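Local coordinates for protein SYE1 (PDB 4AWT) that binds flavin mononucleotide and, as an Old Yellow Enzyme-like flavoprotein, probably reduces carbon-carbon double bonds with electrons from NADH or NADPH, at residues 185-188 with 189-192; 88-92 with 93-97. The protein carries 1 engineered substitution. All blocks are in the same frame, centred on the assembly; numbering follows the deposited sequence. Where two conformers were deposited one is given.

Both interactions are local ones, made between neighbouring residues of one continuous piece of chain, and both belong to the eight-stranded parallel beta-alpha barrel. Interaction 2 comes first along the sequence, at the turn between helix 77-92 and strand 96-102, the third strand of the barrel. Interaction 1 follows strand 177-181, the fourth, which lies next to 96-102 in the sheet, and takes in the short helix 187-192 and the loop residues leading into it. The two lie on opposite sides of the chain's centre, with their own centres about 31 Å apart. Interaction 1 includes Tyr186, whose side chain comes within about 6 Å of FMN (nearest atoms), whereas interaction 2 returns the chain to a strand that carries the FMN-binding Gln100.

Interaction 1: residues 185-188 with 189-192; sequences GYLI and NQFI. With BOG (octyl beta-D-glucopyranoside), chain D.
Asn189 reaches back to the turn before its own helix: OD1 accepts the backbone N-H of Gly185 at 2.8 Å from N, the donor standing well above the carbonyl plane of the amide. CG lies anti to the backbone N (chi1 -163°), which places OD1 beside Gly185 N. Gln190 grips the same residue from the other end, its NE2 giving a nearly straight bond to Gly185 O (2.8 Å, 170°) that lies close to the plane of the glutamine amide. The rest of this amide is held from outside, OE1 by Ser120 OG and Arg106 N, NE2 also by Val104 O. A leucine at Gln190 would probably leave the Gly185 carbonyl without this donor and break the tie to the loop carrying Val104 and Arg106. The two Gly185 bonds join the loop after barrel strand 177-181 to the first turn of helix 187-192, where Gln190 N donates to Tyr186 O (2.9 Å). The Tyr186 ring lies near the FMN pocket, the nearest atoms of its side chain and FMN about 6 Å apart; its OH is hydrogen-bonded to O4 of the octyl glucoside (2.7 Å) and to Tyr68. Phe191 runs beside Leu187 in the same direction, with CE1 4.0 Å from Leu187 CD1, and its ring also meets Phe213. Ile192 N donates to Ile188 O (3.0 Å), and its CD1 packs on Ile188 CG2.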
ATOM      1  N   GLY A 185      -4.196   2.853   8.752  1.00  6.74           N
ATOM      2  CA  GLY A 185      -4.770   2.240   9.921  1.00  7.10           C
ATOM      3  C   GLY A 185      -4.432   0.778  10.120  1.00  5.91           C
ATOM      4  O   GLY A 185      -5.015   0.157  11.029  1.00  6.72           O
ATOM      5  N   TYR A 186      -3.514   0.223   9.345  1.00  5.81           N
ATOM      6  CA  TYR A 186      -3.176  -1.202   9.426  1.00  5.69           C
ATOM      7  C   TYR A 186      -2.148  -1.447  10.517  1.00  5.51           C
ATOM      8  O   TYR A 186      -1.919  -0.619  11.373  1.00  5.98           O
ATOM      9  CB  TYR A 186      -2.889  -1.732   8.018  1.00  6.02           C
ATOM     10  CG  TYR A 186      -4.121  -1.602   7.147  1.00  6.15           C
ATOM     11  CD1 TYR A 186      -5.290  -2.291   7.448  1.00  6.30           C
ATOM     12  CD2 TYR A 186      -4.112  -0.791   6.023  1.00  6.66           C
ATOM     13  CE1 TYR A 186      -6.417  -2.185   6.669  1.00  6.52           C
ATOM     14  CE2 TYR A 186      -5.228  -0.681   5.231  1.00  7.10           C
ATOM     15  CZ  TYR A 186      -6.391  -1.357   5.534  1.00  6.89           C
ATOM     16  OH  TYR A 186      -7.473  -1.201   4.729  1.00  7.84           O
ATOM     17  N   LEU A 187      -1.579  -2.677  10.585  1.00  5.74           N
ATOM     18  CA  LEU A 187      -0.898  -3.100  11.801  1.00  5.78           C
ATOM     19  C   LEU A 187       0.193  -2.158  12.234  1.00  5.81           C
ATOM     20  O   LEU A 187       0.248  -1.745  13.402  1.00  6.35           O
ATOM     21  CB  LEU A 187      -0.300  -4.504  11.631  1.00  5.90           C
ATOM     22  CG  LEU A 187       0.380  -5.014  12.901  1.00  6.45           C
ATOM     23  CD1 LEU A 187      -0.563  -5.188  14.067  1.00  7.37           C
ATOM     24  CD2 LEU A 187       1.109  -6.320  12.588  1.00  7.52           C
ATOM     25  N   ILE A 188       1.126  -1.839  11.341  1.00  6.17           N
ATOM     26  CA  ILE A 188       2.233  -0.986  11.770  1.00  6.31           C
ATOM     27  C   ILE A 188       1.714   0.376  12.215  1.00  6.22           C
ATOM     28  O   ILE A 188       2.196   0.962  13.194  1.00  6.58           O
ATOM     29  CB  ILE A 188       3.334  -0.916  10.711  1.00  6.86           C
ATOM     30  CG1 ILE A 188       3.883  -2.344  10.446  1.00  9.11           C
ATOM     31  CG2 ILE A 188       4.441   0.033  11.132  1.00  7.05           C
ATOM     32  CD1 ILE A 188       4.819  -2.417   9.332  1.00 10.91           C
ATOM     33  N   ASN A 189       0.716   0.893  11.491  1.00  6.21           N
ATOM     34  CA  ASN A 189       0.112   2.159  11.851  1.00  6.07           C
ATOM     35  C   ASN A 189      -0.550   2.114  13.217  1.00  6.41           C
ATOM     36  O   ASN A 189      -0.604   3.155  13.904  1.00  6.88           O
ATOM     37  CB  ASN A 189      -0.818   2.544  10.703  1.00  6.42           C
ATOM     38  CG  ASN A 189      -1.295   3.966  10.601  1.00  6.73           C
ATOM     39  OD1 ASN A 189      -1.883   4.302   9.559  1.00  7.45           O
ATOM     40  ND2 ASN A 189      -1.024   4.805  11.576  1.00  7.53           N
ATOM     41  N   GLN A 190      -1.048   0.952  13.639  1.00  6.23           N
ATOM     42  CA  GLN A 190      -1.621   0.764  14.962  1.00  6.56           C
ATOM     43  C   GLN A 190      -0.560   0.857  16.080  1.00  6.47           C
ATOM     44  O   GLN A 190      -0.948   1.085  17.217  1.00  7.89           O
ATOM     45  CB  GLN A 190      -2.335  -0.587  15.041  1.00  6.53           C
ATOM     46  CG  GLN A 190      -3.587  -0.647  14.170  1.00  6.55           C
ATOM     47  CD  GLN A 190      -3.965  -2.015  13.699  1.00  6.18           C
ATOM     48  OE1 GLN A 190      -3.826  -3.028  14.431  1.00  7.10           O
ATOM     49  NE2 GLN A 190      -4.441  -2.131  12.486  1.00  6.31           N
ATOM     50  N   PHE A 191       0.703   0.685  15.749  1.00  6.44           N
ATOM     51  CA  PHE A 191       1.798   0.977  16.665  1.00  6.65           C
ATOM     52  C   PHE A 191       2.234   2.440  16.611  1.00  6.87           C
ATOM     53  O   PHE A 191       2.535   3.037  17.635  1.00  7.39           O
ATOM     54  CB  PHE A 191       3.027   0.098  16.410  1.00  6.99           C
ATOM     55  CG  PHE A 191       2.901  -1.328  16.890  1.00  6.90           C
ATOM     56  CD1 PHE A 191       2.172  -2.274  16.175  1.00  7.62           C
ATOM     57  CD2 PHE A 191       3.484  -1.722  18.085  1.00  7.46           C
ATOM     58  CE1 PHE A 191       2.080  -3.574  16.609  1.00  8.66           C
ATOM     59  CE2 PHE A 191       3.379  -3.013  18.531  1.00  8.01           C
ATOM     60  CZ  PHE A 191       2.688  -3.936  17.791  1.00  8.17           C
ATOM     61  N   ILE A 192       2.309   3.013  15.408  1.00  6.50           N
ATOM     62  CA  ILE A 192       2.841   4.373  15.253  1.00  6.31           C
ATOM     63  C   ILE A 192       1.985   5.397  15.955  1.00  6.69           C
ATOM     64  O   ILE A 192       2.493   6.311  16.612  1.00  7.49           O
ATOM     65  CB  ILE A 192       2.980   4.734  13.761  1.00  6.64           C
ATOM     66  CG1 ILE A 192       3.993   3.860  13.055  1.00  6.65           C
ATOM     67  CG2 ILE A 192       3.330   6.221  13.606  1.00  7.20           C
ATOM     68  CD1 ILE A 192       4.019   4.003  11.537  1.00  7.63           C
TER
HETATM   69  C1  BOG D 502     -11.084  -0.516   1.594  0.51 11.00           C
HETATM   70  O1  BOG D 502     -12.322  -0.203   1.016  0.51 11.58           O
HETATM   71  C2  BOG D 502     -10.245  -1.382   0.708  0.51 11.22           C
HETATM   72  O2  BOG D 502     -10.830  -2.652   0.514  0.51 12.62           O
HETATM   73  C3  BOG D 502      -8.844  -1.635   1.288  0.51 10.34           C
HETATM   74  O3  BOG D 502      -8.022  -2.247   0.334  0.51 11.87           O
HETATM   75  C4  BOG D 502      -8.213  -0.269   1.594  0.51  9.40           C
HETATM   76  O4  BOG D 502      -6.978  -0.477   2.193  0.51 10.28           O
HETATM   77  C5  BOG D 502      -9.114   0.601   2.462  0.51  9.95           C
HETATM   78  O5  BOG D 502     -10.335   0.734   1.760  0.51  8.52           O
HETATM   79  C6  BOG D 502      -8.512   1.957   2.724  0.51  9.65           C
HETATM   80  O6  BOG D 502      -9.408   2.610   3.607  0.51  8.16           O
HETATM   81  C1' BOG D 502     -13.345   0.095   1.937  0.51 15.15           C
HETATM   82  C2' BOG D 502     -14.735   0.262   1.329  0.51 23.21           C
HETATM   83  C3' BOG D 502     -14.772   1.134   0.112  0.51 30.21           C
HETATM   84  C4' BOG D 502     -16.086   1.716  -0.398  0.51 33.03           C
HETATM   85  C5' BOG D 502     -16.293   1.210  -1.829  0.51 33.45           C
HETATM   86  C6' BOG D 502     -17.462   0.224  -1.887  0.51 31.53           C
HETATM   87  C7' BOG D 502     -17.639  -0.298  -3.324  0.51 28.70           C
HETATM   88  C8' BOG D 502     -19.082  -0.778  -3.420  0.51 33.30           C

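Interaction 2: residues 88-92 with 93-97; sequences EAVHA and KGCAI
The return from helix to strand in a beta-alpha-beta unit is made here, where helix 77-92 ends and the chain turns into strand 96-102. Residues 93-95 were modelled in two conformers, and their contacts are those of one. Lys93 N bonds to Val90 O at 3.0 Å and Gly94 N to His91 O at 3.0 Å. Gly94, just past the helix, is the first residue to abandon helical angles (phi 76°); in this conformer a CB would jam against the preceding carbonyl oxygen. A water bridges the turn, donating to His91 O and accepting from Cys95 N. Val90 then lies against the outgoing chain: CG1, set opposite the backbone N by chi1 169°, meets Cys95 CB at 3.8 Å and Ile97 CG2 at 4.1 Å; the valine and isoleucine side chains cross at about a right angle. The His91 ring brings its edge to the turn, with CD2 3.1 Å from Cys95 O in the ring plane, and NE2 is hydrogen-bonded to Asp176 OD2, which also takes the backbone N-H of Ile97. One carboxylate thus ties helix to strand. Ala89 and Val90 rest on helix 39-46, while Val90, Cys95 and Ile97 all touch Ile54 of the neighbouring barrel strand 53-60.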
ATOM      1  N   GLU A  88       5.667 -11.048 -14.847  1.00  7.46           N
ATOM      2  CA  GLU A  88       6.084 -11.314 -16.217  1.00  7.87           C
ATOM      3  C   GLU A  88       5.315 -10.446 -17.207  1.00  7.86           C
ATOM      4  O   GLU A  88       5.881  -9.892 -18.153  1.00  8.61           O
ATOM      5  CB  GLU A  88       5.931 -12.799 -16.576  1.00  8.82           C
ATOM      6  CG  GLU A  88       6.945 -13.685 -15.913  1.00 10.68           C
ATOM      7  CD  GLU A  88       8.358 -13.443 -16.329  1.00 13.35           C
ATOM      8  OE1 GLU A  88       8.572 -13.284 -17.575  1.00 16.04           O
ATOM      9  OE2 GLU A  88       9.254 -13.353 -15.467  1.00 15.65           O
ATOM     10  N   ALA A  89       4.000 -10.362 -17.003  1.00  7.66           N
ATOM     11  CA  ALA A  89       3.183  -9.583 -17.925  1.00  7.90           C
ATOM     12  C   ALA A  89       3.553  -8.109 -17.888  1.00  7.40           C
ATOM     13  O   ALA A  89       3.679  -7.438 -18.918  1.00  8.72           O
ATOM     14  CB  ALA A  89       1.719  -9.790 -17.594  1.00  8.61           C
ATOM     15  N   VAL A  90       3.721  -7.572 -16.693  1.00  7.21           N
ATOM     16  CA  VAL A  90       4.082  -6.183 -16.516  1.00  6.99           C
ATOM     17  C   VAL A  90       5.479  -5.878 -17.090  1.00  7.37           C
ATOM     18  O   VAL A  90       5.683  -4.877 -17.785  1.00  8.02           O
ATOM     19  CB  VAL A  90       3.976  -5.792 -15.039  1.00  6.96           C
ATOM     20  CG1 VAL A  90       4.588  -4.431 -14.770  1.00  7.62           C
ATOM     21  CG2 VAL A  90       2.514  -5.822 -14.613  1.00  7.38           C
ATOM     22  N   HIS A  91       6.428  -6.754 -16.815  1.00  7.40           N
ATOM     23  CA  HIS A  91       7.773  -6.535 -17.329  1.00  7.78           C
ATOM     24  C   HIS A  91       7.803  -6.646 -18.858  1.00  8.14           C
ATOM     25  O   HIS A  91       8.636  -5.936 -19.471  1.00 10.01           O
ATOM     26  CB  HIS A  91       8.722  -7.556 -16.721  1.00  7.97           C
ATOM     27  CG  HIS A  91       9.039  -7.198 -15.300  1.00  7.81           C
ATOM     28  ND1 HIS A  91       9.287  -8.128 -14.313  1.00  9.35           N
ATOM     29  CD2 HIS A  91       9.131  -6.025 -14.694  1.00  8.36           C
ATOM     30  CE1 HIS A  91       9.539  -7.497 -13.187  1.00  9.78           C
ATOM     31  NE2 HIS A  91       9.469  -6.225 -13.361  1.00  8.83           N
ATOM     32  N   ALA A  92       6.956  -7.443 -19.444  1.00  8.29           N
ATOM     33  CA  ALA A  92       6.901  -7.515 -20.914  1.00  8.65           C
ATOM     34  C   ALA A  92       6.476  -6.181 -21.528  1.00  8.32           C
ATOM     35  O   ALA A  92       6.798  -5.909 -22.669  1.00  9.43           O
ATOM     36  CB  ALA A  92       5.966  -8.620 -21.340  1.00 10.66           C
ATOM     37  N   LYS A  93       5.790  -5.346 -20.754  1.00  9.40           N
ATOM     38  CA  LYS A  93       5.423  -4.014 -21.167  0.59 10.22           C
ATOM     39  C   LYS A  93       6.450  -2.961 -20.865  1.00 11.64           C
ATOM     40  O   LYS A  93       6.369  -1.787 -21.284  1.00 18.42           O
ATOM     41  CB  LYS A  93       4.161  -3.481 -20.505  0.59 11.19           C
ATOM     42  CG  LYS A  93       3.021  -4.440 -20.710  0.59 10.25           C
ATOM     43  CD  LYS A  93       2.707  -4.812 -22.172  0.59 13.16           C
ATOM     44  CE  LYS A  93       1.360  -5.564 -22.139  0.59 16.16           C
ATOM     45  NZ  LYS A  93       1.042  -5.953 -23.542  0.59 20.37           N
ATOM     46  N   GLY A  94       7.542  -3.262 -20.211  0.50 11.25           N
ATOM     47  CA  GLY A  94       8.462  -2.171 -19.846  0.50 11.78           C
ATOM     48  C   GLY A  94       7.893  -1.405 -18.659  0.50 11.23           C
ATOM     49  O   GLY A  94       7.333  -0.366 -18.853  0.50 12.91           O
ATOM     50  N   CYS A  95       8.008  -1.914 -17.470  0.50 11.16           N
ATOM     51  CA  CYS A  95       7.408  -1.205 -16.346  1.00  8.37           C
ATOM     52  C   CYS A  95       8.046  -1.870 -15.131  1.00  9.54           C
ATOM     53  O   CYS A  95       8.487  -3.005 -15.206  1.00 17.87           O
ATOM     54  CB  CYS A  95       5.901  -1.244 -16.268  1.00  9.04           C
ATOM     55  SG  CYS A  95       5.125  -0.311 -14.960  1.00  9.56           S
ATOM     56  N   ALA A  96       8.140  -1.160 -14.051  1.00  8.58           N
ATOM     57  CA  ALA A  96       8.597  -1.668 -12.749  1.00  8.39           C
ATOM     58  C   ALA A  96       7.396  -1.916 -11.864  1.00  6.63           C
ATOM     59  O   ALA A  96       6.420  -1.179 -11.910  1.00  6.96           O
ATOM     60  CB  ALA A  96       9.526  -0.666 -12.079  1.00 10.68           C
ATOM     61  N   ILE A  97       7.487  -2.963 -11.030  1.00  6.37           N
ATOM     62  CA  ILE A  97       6.382  -3.287 -10.150  1.00  5.77           C
ATOM     63  C   ILE A  97       6.912  -3.719  -8.780  1.00  5.66           C
ATOM     64  O   ILE A  97       7.807  -4.568  -8.679  1.00  6.47           O
ATOM     65  CB  ILE A  97       5.458  -4.325 -10.771  1.00  6.47           C
ATOM     66  CG1 ILE A  97       4.255  -4.601  -9.857  1.00  6.91           C
ATOM     67  CG2 ILE A  97       6.158  -5.606 -11.188  1.00  8.13           C
ATOM     68  CD1 ILE A  97       3.123  -5.396 -10.494  1.00  9.44           C
TER
HETATM   69  O   HOH W   1      10.158  -4.161 -17.691  1.00 26.79           O